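Local coordinates for protein succinyl-CoA ligase (ADP-forming) subunit alpha (PDB 6HXI) that belongs to the CoA-ligase family, joins that region to a helical citrate synthase-like C-terminal region, and holds coenzyme A, at residues Ser437-Gly442 and Gly579-Leu584; His403-Val408 and Asn573-Leu578; Arg218-Arg221 and Met227-Cys230; Asn211-Ile216 and Lys249-Pro254. All blocks are in the same frame, centred on the assembly; numbering follows the deposited sequence.

Interaction 1 of 4, residues Ser437-Gly442 and Gly579-Leu584. With ACT (acetate ion), chain L.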
loop_
_atom_site.group_PDB
_atom_site.type_symbol
_atom_site.label_atom_id
_atom_site.label_comp_id
_atom_site.label_asym_id
_atom_site.label_seq_id
_atom_site.Cartn_x
_atom_site.Cartn_y
_atom_site.Cartn_z
ATOM N N SER B 437 2.003 4.292 6.097
ATOM C CA SER B 437 1.719 4.664 4.702
ATOM C C SER B 437 3.012 4.829 3.951
ATOM O O SER B 437 3.120 4.404 2.798
ATOM C CB SER B 437 0.969 5.998 4.634
ATOM O OG SER B 437 -0.271 5.847 5.293
ATOM N N SER B 438 3.948 5.569 4.557
ATOM C CA SER B 438 5.272 5.811 3.972
ATOM C C SER B 438 6.014 4.487 3.739
ATOM O O SER B 438 6.627 4.324 2.701
ATOM C CB SER B 438 6.104 6.723 4.882
ATOM O OG SER B 438 5.451 7.969 5.012
ATOM N N LEU B 439 5.941 3.552 4.683
ATOM C CA LEU B 439 6.573 2.235 4.532
ATOM C C LEU B 439 6.023 1.475 3.348
ATOM O O LEU B 439 6.806 1.025 2.503
ATOM C CB LEU B 439 6.417 1.401 5.820
ATOM C CG LEU B 439 6.867 -0.073 5.738
ATOM C CD1 LEU B 439 8.406 -0.189 5.521
ATOM C CD2 LEU B 439 6.450 -0.806 6.992
ATOM N N CYS B 440 4.684 1.343 3.269
ATOM C CA CYS B 440 4.064 0.677 2.119
ATOM C C CYS B 440 4.337 1.386 0.816
ATOM O O CYS B 440 4.462 0.727 -0.200
ATOM C CB CYS B 440 2.576 0.488 2.349
ATOM S SG CYS B 440 2.246 -0.494 3.820
ATOM N N SER B 441 4.388 2.710 0.807
ATOM C CA SER B 441 4.750 3.444 -0.431
ATOM C C SER B 441 6.123 2.905 -0.937
ATOM O O SER B 441 6.258 2.677 -2.123
ATOM C CB SER B 441 4.858 4.946 -0.183
ATOM O OG SER B 441 4.905 5.608 -1.444
ATOM N N GLY B 442 7.097 2.703 -0.018
ATOM C CA GLY B 442 8.429 2.154 -0.297
ATOM C C GLY B 442 8.393 0.675 -0.653
ATOM O O GLY B 442 8.966 0.248 -1.660
ATOM N N GLY B 579 13.515 -7.667 5.640
ATOM C CA GLY B 579 14.777 -7.027 5.973
ATOM C C GLY B 579 14.852 -5.574 5.549
ATOM O O GLY B 579 15.195 -4.715 6.357
ATOM N N ARG B 580 14.490 -5.263 4.297
ATOM C CA ARG B 580 14.577 -3.876 3.806
ATOM C C ARG B 580 13.553 -2.939 4.518
ATOM O O ARG B 580 13.777 -1.740 4.552
ATOM C CB ARG B 580 14.513 -3.817 2.271
ATOM C CG ARG B 580 14.710 -2.431 1.622
ATOM C CD ARG B 580 15.995 -1.718 2.082
ATOM N NE ARG B 580 17.129 -2.607 1.816
ATOM C CZ ARG B 580 17.785 -2.653 0.673
ATOM N NH1 ARG B 580 18.725 -3.565 0.482
ATOM N NH2 ARG B 580 17.545 -1.754 -0.271
ATOM N N SER B 581 12.560 -3.494 5.252
ATOM C CA SER B 581 11.596 -2.713 6.044
ATOM C C SER B 581 12.295 -1.957 7.123
ATOM O O SER B 581 11.868 -0.880 7.489
ATOM C CB SER B 581 10.574 -3.641 6.695
ATOM O OG SER B 581 9.652 -3.873 5.644
ATOM N N ILE B 582 13.317 -2.562 7.682
ATOM C CA ILE B 582 14.127 -1.964 8.703
ATOM C C ILE B 582 14.700 -0.650 8.217
ATOM O O ILE B 582 14.621 0.308 8.959
ATOM C CB ILE B 582 15.291 -2.927 9.159
ATOM C CG1 ILE B 582 14.714 -4.184 9.826
ATOM C CG2 ILE B 582 16.223 -2.206 10.136
ATOM C CD1 ILE B 582 15.712 -5.387 10.001
ATOM N N GLY B 583 15.403 -0.652 7.082
ATOM C CA GLY B 583 16.016 0.587 6.577
ATOM C C GLY B 583 14.960 1.560 6.072
ATOM O O GLY B 583 15.107 2.779 6.207
ATOM N N LEU B 584 13.848 1.035 5.575
ATOM C CA LEU B 584 12.714 1.909 5.094
ATOM C C LEU B 584 12.128 2.704 6.269
ATOM O O LEU B 584 12.089 3.913 6.202
ATOM C CB LEU B 584 11.634 1.144 4.316
ATOM C CG LEU B 584 11.692 0.992 2.777
ATOM C CD1 LEU B 584 13.076 0.798 2.215
ATOM C CD2 LEU B 584 10.779 -0.131 2.320
HETATM C C ACT L . 19.410 -3.226 -3.179
HETATM O O ACT L . 20.615 -3.513 -2.865
HETATM O OXT ACT L . 18.787 -2.224 -2.746
HETATM C CH3 ACT L . 18.658 -4.174 -4.179
#
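Apart from the apolar meeting of Leu439 with Leu584, the flat guanidinium of Arg580 receives an acetate ion, probably from the crystallisation liquor, at its edge and in its own plane. Arg580 NH2 gives the bond, 2.8 Å long to acetate OXT and nearly straight, with an N-H...O angle of 167°. A chain bent at its second and third torsions takes the group away from helix 435-443, and Val412 O receives Arg580 NE, which probably helps to fix the group's rotation. Between the helices the contact is carried by leucines. Leu439 has CG anti to its backbone N (chi1 172°), which swings CD1 across the gap until it lies 3.7 Å from Leu584 CB. The two side chains meet at about a right angle. The same Leu439 methyl is 3.9 Å from Ser581 OG, a van der Waals contact; the hydroxyl itself is hydrogen-bonded to Ala577 O one turn back. Leu584 in turn sends CD2 over the backbone of Gly442, 3.9 Å from Gly442 C, where the absence of a side chain lets the methyl rest against the main chain. The segment axes approach to 10.1 Å with their directions 127° apart. Ile585 and Ile588 of helix 571-594 extend the cover of Leu439, and Ala425 of helix 420-430 lies against Leu584. In this all-helical citrate synthase-like region the contact borders the subunit interface: Cys440 packs on Cys440 of a second subunit and Ser441 on Leu444 of a third, so helix 435-443 lies between helices 420-430 and 571-594 of its own chain and those copies.

Interaction 2 of 4, residues His403-Val408 and Asn573-Leu578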
loop_
_atom_site.group_PDB
_atom_site.type_symbol
_atom_site.label_atom_id
_atom_site.label_comp_id
_atom_site.label_asym_id
_atom_site.label_seq_id
_atom_site.Cartn_x
_atom_site.Cartn_y
_atom_site.Cartn_z
ATOM N N HIS B 403 20.238 -18.979 11.612
ATOM C CA HIS B 403 21.212 -17.893 11.671
ATOM C C HIS B 403 21.468 -17.298 10.307
ATOM O O HIS B 403 21.731 -16.110 10.218
ATOM C CB HIS B 403 22.532 -18.365 12.298
ATOM C CG HIS B 403 23.513 -17.258 12.559
ATOM N ND1 HIS B 403 24.421 -16.830 11.572
ATOM C CD2 HIS B 403 23.736 -16.541 13.688
ATOM C CE1 HIS B 403 25.165 -15.887 12.140
ATOM N NE2 HIS B 403 24.802 -15.679 13.411
ATOM N N PHE B 404 21.417 -18.106 9.248
ATOM C CA PHE B 404 21.565 -17.604 7.897
ATOM C C PHE B 404 20.430 -16.638 7.560
ATOM O O PHE B 404 20.679 -15.571 7.016
ATOM C CB PHE B 404 21.634 -18.755 6.885
ATOM C CG PHE B 404 21.934 -18.284 5.494
ATOM C CD1 PHE B 404 23.206 -17.829 5.153
ATOM C CD2 PHE B 404 20.933 -18.232 4.532
ATOM C CE1 PHE B 404 23.470 -17.343 3.857
ATOM C CE2 PHE B 404 21.208 -17.760 3.232
ATOM C CZ PHE B 404 22.462 -17.298 2.918
ATOM N N ILE B 405 19.186 -16.987 7.933
ATOM C CA ILE B 405 18.023 -16.130 7.705
ATOM C C ILE B 405 18.239 -14.776 8.384
ATOM O O ILE B 405 18.039 -13.740 7.742
ATOM C CB ILE B 405 16.705 -16.816 8.170
ATOM C CG1 ILE B 405 16.366 -17.998 7.217
ATOM C CG2 ILE B 405 15.540 -15.768 8.217
ATOM C CD1 ILE B 405 15.274 -18.938 7.744
ATOM N N GLU B 406 18.718 -14.798 9.636
ATOM C CA GLU B 406 18.981 -13.579 10.401
ATOM C C GLU B 406 20.151 -12.774 9.818
ATOM O O GLU B 406 20.110 -11.550 9.849
ATOM C CB GLU B 406 19.236 -13.920 11.850
ATOM C CG GLU B 406 17.976 -14.487 12.523
ATOM C CD GLU B 406 18.099 -14.745 14.015
ATOM O OE1 GLU B 406 17.312 -15.553 14.553
ATOM O OE2 GLU B 406 18.965 -14.112 14.657
ATOM N N LEU B 407 21.171 -13.462 9.242
ATOM C CA LEU B 407 22.300 -12.795 8.587
ATOM C C LEU B 407 21.819 -12.036 7.341
ATOM O O LEU B 407 22.222 -10.908 7.149
ATOM C CB LEU B 407 23.358 -13.840 8.234
ATOM C CG LEU B 407 24.673 -13.450 7.538
ATOM C CD1 LEU B 407 25.500 -12.466 8.406
ATOM C CD2 LEU B 407 25.556 -14.739 7.331
ATOM N N VAL B 408 20.991 -12.668 6.503
ATOM C CA VAL B 408 20.430 -12.096 5.281
ATOM C C VAL B 408 19.625 -10.818 5.632
ATOM O O VAL B 408 19.828 -9.804 4.987
ATOM C CB VAL B 408 19.566 -13.130 4.515
ATOM C CG1 VAL B 408 18.701 -12.437 3.440
ATOM C CG2 VAL B 408 20.446 -14.216 3.922
ATOM N N ASN B 573 11.216 -12.892 -2.005
ATOM C CA ASN B 573 10.809 -11.496 -2.059
ATOM C C ASN B 573 10.341 -11.051 -0.682
ATOM O O ASN B 573 10.597 -9.914 -0.303
ATOM C CB ASN B 573 9.707 -11.252 -3.105
ATOM C CG ASN B 573 10.261 -11.243 -4.497
ATOM O OD1 ASN B 573 10.533 -12.293 -5.081
ATOM N ND2 ASN B 573 10.549 -10.054 -5.014
ATOM N N GLY B 574 9.695 -11.951 0.057
ATOM C CA GLY B 574 9.259 -11.695 1.419
ATOM C C GLY B 574 10.418 -11.446 2.362
ATOM O O GLY B 574 10.343 -10.556 3.204
ATOM N N LEU B 575 11.499 -12.250 2.248
ATOM C CA LEU B 575 12.690 -12.110 3.084
ATOM C C LEU B 575 13.344 -10.749 2.823
ATOM O O LEU B 575 13.636 -10.024 3.768
ATOM C CB LEU B 575 13.678 -13.252 2.797
ATOM C CG LEU B 575 14.842 -13.437 3.752
ATOM C CD1 LEU B 575 14.365 -13.568 5.206
ATOM C CD2 LEU B 575 15.699 -14.640 3.339
ATOM N N PHE B 576 13.459 -10.370 1.538
ATOM C CA PHE B 576 13.978 -9.057 1.174
ATOM C C PHE B 576 13.090 -7.930 1.733
ATOM O O PHE B 576 13.604 -6.947 2.259
ATOM C CB PHE B 576 14.146 -8.920 -0.356
ATOM C CG PHE B 576 14.738 -7.597 -0.794
ATOM C CD1 PHE B 576 16.107 -7.351 -0.677
ATOM C CD2 PHE B 576 13.919 -6.576 -1.274
ATOM C CE1 PHE B 576 16.649 -6.107 -1.049
ATOM C CE2 PHE B 576 14.464 -5.317 -1.639
ATOM C CZ PHE B 576 15.827 -5.116 -1.577
ATOM N N ALA B 577 11.791 -8.087 1.635
ATOM C CA ALA B 577 10.806 -7.107 2.122
ATOM C C ALA B 577 10.852 -6.901 3.618
ATOM O O ALA B 577 10.832 -5.772 4.102
ATOM C CB ALA B 577 9.404 -7.485 1.667
ATOM N N LEU B 578 10.982 -7.985 4.342
ATOM C CA LEU B 578 11.083 -7.967 5.788
ATOM C C LEU B 578 12.391 -7.263 6.217
ATOM O O LEU B 578 12.373 -6.364 7.072
ATOM C CB LEU B 578 10.995 -9.412 6.302
ATOM C CG LEU B 578 11.138 -9.607 7.812
ATOM C CD1 LEU B 578 9.937 -9.084 8.557
ATOM C CD2 LEU B 578 11.364 -11.037 8.133
#
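Ile405 and Val408 reach Leu575 from a regular helical turn, in which Leu407 N bonds to His403 O at 2.9 Å; polar groups of this kind stay within each helix, and the contact itself is wholly apolar. It is helix-to-helix packing inside the citrate synthase-like C-terminal region, between helix 399-412 and the long helix 571-594. Leu575 carries it with both branches of its fork. Its CG stands anti to the backbone N (chi1 -168°), so that the side chain extends toward the facing helix and divides between two partners one turn apart. The CD1 branch touches Ile405 CG2 at 3.9 Å, and the CD2 branch comes to 3.7 Å from Val408 CG1. Both partners cross the leucine at about a right angle, methyl against methyl. Ile405 uses its short branch here. Phe548 of helix 540-555 covers both Ile405 and Leu575, Trp392 of helix 383-393 lies against Leu575 and Leu505 of helix 500-512 against Val408, so the three touching residues are enclosed by further helices. About a turn further along helix 571-594, Leu578 packs on Ile582 of a second subunit. Val408 is shared between two jobs: CG1, anti to the backbone N (chi1 166°), is given to Leu575, whereas CG2 lies 3.6 Å above the plane of the Phe404 ring, displaced toward the rim.

Interaction 3 of 4, residues Arg218-Arg221 and Met227-Cys230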
loop_
_atom_site.group_PDB
_atom_site.type_symbol
_atom_site.label_atom_id
_atom_site.label_comp_id
_atom_site.label_asym_id
_atom_site.label_seq_id
_atom_site.Cartn_x
_atom_site.Cartn_y
_atom_site.Cartn_z
ATOM N N ARG B 218 -48.840 -0.307 46.099
ATOM C CA ARG B 218 -49.199 -0.054 44.706
ATOM C C ARG B 218 -50.130 -1.171 44.207
ATOM O O ARG B 218 -51.068 -0.882 43.472
ATOM C CB ARG B 218 -47.969 -0.012 43.803
ATOM C CG ARG B 218 -47.111 1.237 43.889
ATOM C CD ARG B 218 -46.083 1.285 42.765
ATOM N NE ARG B 218 -45.240 0.083 42.695
ATOM C CZ ARG B 218 -45.423 -0.922 41.844
ATOM N NH1 ARG B 218 -46.440 -0.904 40.994
ATOM N NH2 ARG B 218 -44.613 -1.968 41.862
ATOM N N TYR B 219 -49.858 -2.442 44.577
ATOM C CA TYR B 219 -50.685 -3.578 44.173
ATOM C C TYR B 219 -52.085 -3.466 44.765
ATOM O O TYR B 219 -53.045 -3.895 44.123
ATOM C CB TYR B 219 -50.052 -4.912 44.600
ATOM C CG TYR B 219 -48.640 -5.164 44.116
ATOM C CD1 TYR B 219 -48.156 -4.559 42.955
ATOM C CD2 TYR B 219 -47.806 -6.059 44.778
ATOM C CE1 TYR B 219 -46.862 -4.799 42.501
ATOM C CE2 TYR B 219 -46.509 -6.313 44.325
ATOM C CZ TYR B 219 -46.048 -5.692 43.179
ATOM O OH TYR B 219 -44.775 -5.948 42.734
ATOM N N GLU B 220 -52.194 -2.888 45.990
ATOM C CA GLU B 220 -53.446 -2.681 46.729
ATOM C C GLU B 220 -54.360 -1.658 46.052
ATOM O O GLU B 220 -55.591 -1.746 46.190
ATOM C CB GLU B 220 -53.157 -2.231 48.161
ATOM C CG GLU B 220 -53.643 -3.210 49.217
ATOM C CD GLU B 220 -55.143 -3.290 49.460
ATOM O OE1 GLU B 220 -55.746 -2.279 49.887
ATOM O OE2 GLU B 220 -55.701 -4.399 49.302
ATOM N N ARG B 221 -53.754 -0.679 45.346
ATOM C CA ARG B 221 -54.455 0.376 44.621
ATOM C C ARG B 221 -54.825 -0.065 43.199
ATOM O O ARG B 221 -55.851 0.390 42.678
ATOM C CB ARG B 221 -53.615 1.658 44.568
ATOM C CG ARG B 221 -53.497 2.407 45.905
ATOM C CD ARG B 221 -52.786 3.750 45.736
ATOM N NE ARG B 221 -51.390 3.603 45.290
ATOM C CZ ARG B 221 -50.635 4.595 44.827
ATOM N NH1 ARG B 221 -51.124 5.825 44.734
ATOM N NH2 ARG B 221 -49.385 4.364 44.448
ATOM N N MET B 227 -54.717 -10.419 43.998
ATOM C CA MET B 227 -53.941 -11.269 44.893
ATOM C C MET B 227 -52.532 -10.714 45.098
ATOM O O MET B 227 -51.888 -10.317 44.120
ATOM C CB MET B 227 -53.846 -12.626 44.196
ATOM C CG MET B 227 -53.884 -13.789 45.091
ATOM S SD MET B 227 -53.734 -15.248 44.043
ATOM C CE MET B 227 -52.507 -16.093 44.923
ATOM N N ILE B 228 -52.036 -10.701 46.357
ATOM C CA ILE B 228 -50.663 -10.247 46.655
ATOM C C ILE B 228 -49.837 -11.427 47.205
ATOM O O ILE B 228 -50.348 -12.248 47.953
ATOM C CB ILE B 228 -50.569 -8.956 47.531
ATOM C CG1 ILE B 228 -51.571 -7.859 47.051
ATOM C CG2 ILE B 228 -49.121 -8.407 47.554
ATOM C CD1 ILE B 228 -51.834 -6.690 48.034
ATOM N N ALA B 229 -48.596 -11.564 46.756
ATOM C CA ALA B 229 -47.720 -12.645 47.206
ATOM C C ALA B 229 -46.347 -12.079 47.496
ATOM O O ALA B 229 -45.835 -11.305 46.690
ATOM C CB ALA B 229 -47.628 -13.724 46.136
ATOM N N CYS B 230 -45.747 -12.425 48.645
ATOM C CA CYS B 230 -44.389 -11.951 48.896
ATOM C C CYS B 230 -43.498 -12.987 49.549
ATOM O O CYS B 230 -43.965 -13.916 50.192
ATOM C CB CYS B 230 -44.353 -10.624 49.640
ATOM S SG CYS B 230 -44.874 -10.721 51.350
#
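Tyr219 and Ile228 form the close part of this contact, where helix 212-221 packs on the strand that follows it in a beta-alpha-beta crossover. The crossover runs from strand 196-201 through the helix to the parallel strand 227-233, with strand 172-176 between them in the sheet. Ile228 points from the strand toward the helix and spreads three carbons over it. Its CG2, placed anti to the backbone N, comes to the edge of the Tyr219 ring and lies in the ring plane, 3.9 Å from Tyr219 CD2; its CG1 is 4.1 Å from Tyr219 CB. Here both residues are buried, the two side chains are set obliquely, and the phenol oxygen is bonded farther along to Phe174 O of the neighbouring strand, which would hold the ring in its orientation. The other flank is looser. Ile228 CD1 meets just the aliphatic part of the partly exposed Glu220, crossing it at about a right angle. That chain leaves the backbone in an unstaggered first torsion (chi1 -117°) and bends at the second, and its carboxylate OE2 accepts bonds from Lys253 N and Thr252 OG1 of the loop before strand 255-260. At this outer flank the closest approach is Glu220 CG to Ile228 CD1, 4.1 Å.

Interaction 4 of 4, residues Asn211-Ile216 and Lys249-Pro254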
loop_
_atom_site.group_PDB
_atom_site.type_symbol
_atom_site.label_atom_id
_atom_site.label_comp_id
_atom_site.label_asym_id
_atom_site.label_seq_id
_atom_site.Cartn_x
_atom_site.Cartn_y
_atom_site.Cartn_z
ATOM N N ASN B 211 -38.753 -0.313 49.810
ATOM C CA ASN B 211 -39.102 -1.428 50.673
ATOM C C ASN B 211 -40.202 -2.240 50.016
ATOM O O ASN B 211 -40.826 -1.768 49.064
ATOM C CB ASN B 211 -39.527 -0.900 52.058
ATOM C CG ASN B 211 -38.337 -0.368 52.836
ATOM O OD1 ASN B 211 -38.085 0.841 52.882
ATOM N ND2 ASN B 211 -37.501 -1.275 53.355
ATOM N N MET B 212 -40.425 -3.469 50.490
ATOM C CA MET B 212 -41.464 -4.321 49.924
ATOM C C MET B 212 -42.836 -3.662 50.001
ATOM O O MET B 212 -43.600 -3.755 49.034
ATOM C CB MET B 212 -41.503 -5.690 50.608
ATOM C CG MET B 212 -40.391 -6.626 50.180
ATOM S SD MET B 212 -40.510 -8.145 51.152
ATOM C CE MET B 212 -39.373 -9.061 50.413
ATOM N N LEU B 213 -43.144 -2.982 51.134
ATOM C CA LEU B 213 -44.442 -2.321 51.349
ATOM C C LEU B 213 -44.774 -1.282 50.291
ATOM O O LEU B 213 -45.933 -1.201 49.904
ATOM C CB LEU B 213 -44.597 -1.728 52.767
ATOM C CG LEU B 213 -45.987 -1.129 53.106
ATOM C CD1 LEU B 213 -47.104 -2.194 53.054
ATOM C CD2 LEU B 213 -45.964 -0.392 54.432
ATOM N N ASP B 214 -43.771 -0.521 49.792
ATOM C CA ASP B 214 -43.970 0.491 48.744
ATOM C C ASP B 214 -44.710 -0.146 47.561
ATOM O O ASP B 214 -45.778 0.351 47.162
ATOM C CB ASP B 214 -42.617 1.085 48.283
ATOM C CG ASP B 214 -41.737 1.673 49.377
ATOM O OD1 ASP B 214 -42.122 1.586 50.569
ATOM O OD2 ASP B 214 -40.654 2.214 49.044
ATOM N N HIS B 215 -44.171 -1.303 47.072
ATOM C CA HIS B 215 -44.721 -2.087 45.975
ATOM C C HIS B 215 -46.020 -2.756 46.356
ATOM O O HIS B 215 -46.934 -2.703 45.547
ATOM C CB HIS B 215 -43.694 -3.070 45.409
ATOM C CG HIS B 215 -42.391 -2.395 45.070
ATOM N ND1 HIS B 215 -42.261 -1.602 43.945
ATOM C CD2 HIS B 215 -41.235 -2.351 45.767
ATOM C CE1 HIS B 215 -41.030 -1.117 43.977
ATOM N NE2 HIS B 215 -40.369 -1.546 45.048
ATOM N N ILE B 216 -46.146 -3.311 47.597
ATOM C CA ILE B 216 -47.384 -3.954 48.069
ATOM C C ILE B 216 -48.552 -2.950 48.071
ATOM O O ILE B 216 -49.674 -3.309 47.675
ATOM C CB ILE B 216 -47.219 -4.708 49.427
ATOM C CG1 ILE B 216 -46.322 -5.950 49.244
ATOM C CG2 ILE B 216 -48.591 -5.116 50.016
ATOM C CD1 ILE B 216 -45.911 -6.708 50.518
ATOM N N LYS B 249 -55.375 -2.506 58.486
ATOM C CA LYS B 249 -56.314 -2.733 57.375
ATOM C C LYS B 249 -55.958 -1.927 56.095
ATOM O O LYS B 249 -56.847 -1.597 55.308
ATOM C CB LYS B 249 -57.774 -2.501 57.820
ATOM C CG LYS B 249 -58.349 -3.606 58.696
ATOM C CD LYS B 249 -59.845 -3.365 58.963
ATOM C CE LYS B 249 -60.414 -4.316 59.979
ATOM N NZ LYS B 249 -61.758 -3.884 60.461
ATOM N N LYS B 250 -54.649 -1.641 55.884
ATOM C CA LYS B 250 -54.139 -0.916 54.714
ATOM C C LYS B 250 -53.992 -1.859 53.507
ATOM O O LYS B 250 -53.882 -1.387 52.374
ATOM C CB LYS B 250 -52.808 -0.213 55.033
ATOM C CG LYS B 250 -52.945 0.966 55.992
ATOM C CD LYS B 250 -51.590 1.584 56.321
ATOM C CE LYS B 250 -51.707 2.739 57.278
ATOM N NZ LYS B 250 -52.052 3.991 56.566
ATOM N N ILE B 251 -53.990 -3.191 53.765
ATOM C CA ILE B 251 -53.914 -4.262 52.767
ATOM C C ILE B 251 -55.148 -5.149 52.968
ATOM O O ILE B 251 -55.179 -5.968 53.888
ATOM C CB ILE B 251 -52.586 -5.080 52.832
ATOM C CG1 ILE B 251 -51.335 -4.184 52.733
ATOM C CG2 ILE B 251 -52.562 -6.219 51.778
ATOM C CD1 ILE B 251 -50.119 -4.772 53.413
ATOM N N THR B 252 -56.163 -4.959 52.114
ATOM C CA THR B 252 -57.434 -5.696 52.158
ATOM C C THR B 252 -57.435 -6.931 51.247
ATOM O O THR B 252 -58.172 -7.881 51.517
ATOM C CB THR B 252 -58.621 -4.764 51.878
ATOM O OG1 THR B 252 -58.558 -4.299 50.528
ATOM C CG2 THR B 252 -58.690 -3.587 52.851
ATOM N N LYS B 253 -56.623 -6.910 50.167
ATOM C CA LYS B 253 -56.484 -8.020 49.214
ATOM C C LYS B 253 -55.789 -9.189 49.903
ATOM O O LYS B 253 -54.951 -8.926 50.773
ATOM C CB LYS B 253 -55.679 -7.582 47.985
ATOM C CG LYS B 253 -56.515 -6.812 46.987
ATOM C CD LYS B 253 -55.676 -6.087 45.951
ATOM C CE LYS B 253 -56.499 -4.963 45.390
ATOM N NZ LYS B 253 -55.766 -4.189 44.383
ATOM N N PRO B 254 -56.115 -10.473 49.573
ATOM C CA PRO B 254 -55.430 -11.588 50.258
ATOM C C PRO B 254 -53.934 -11.615 49.936
ATOM O O PRO B 254 -53.549 -11.472 48.779
ATOM C CB PRO B 254 -56.200 -12.829 49.799
ATOM C CG PRO B 254 -56.835 -12.438 48.526
ATOM C CD PRO B 254 -57.088 -10.967 48.572
#
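Ile216, in the first turns of helix 212-221, faces Ile251 of the irregular 249-254 segment across a CA-to-CA gap of 8.1 Å, and the extended backbone at Ile251 (phi -123°, psi 101°) presents its side chain to the helix. One methyl does nearly all the touching. Ile251 CD1 lies 3.7 Å from Ile216 CG2 and 4.0 Å from Leu213 CD1, thus bridging two residues on successive turns. The Ile216 branch used is the one anti to its backbone N, and it also comes within 4.0 Å of Ile251 CG1; the two isoleucines cross at about a right angle. Leu213, which is partly exposed, approaches from the more open side, its CG anti to the backbone N (chi1 -175°) carrying CD1 toward the loop. Ala245 of helix 239-247 packs on both Leu213 and Ile251, and Ile228 of strand 227-233 lies beneath both isoleucines. Polar groups stand apart: Asp214 OD2 pairs with Arg129 and weakly receives Asn211 N. The contact is purely apolar, which suggests that burial of Ile251 helps to hold the loop here, while hydrogen bonds to Glu220 and to the backbone of helix 212-221 and its following turn hold Thr252 and Lys253.

In the fold
Followed from the N terminus, the first element that these contacts use is helix 212-221. Interaction 3 closes a short turn between its end and strand 227-233, nested inside the longer loop that interaction 4 closes between the helix start and residues 249-254. The two touch: Tyr219 O receives Lys253 NZ at 2.7 Å. Together they tie the helix to strand 227-233 and to the 249-254 loop within the CoA-ligase family region. Much later, interactions 2 and 1 bring helices 399-412 and 435-443 onto the same helix 571-594; their segments alternate along the chain, so the loops cross. The two pairs lie on opposite sides of the chain's centre, nearest atoms about 57 Å or more apart.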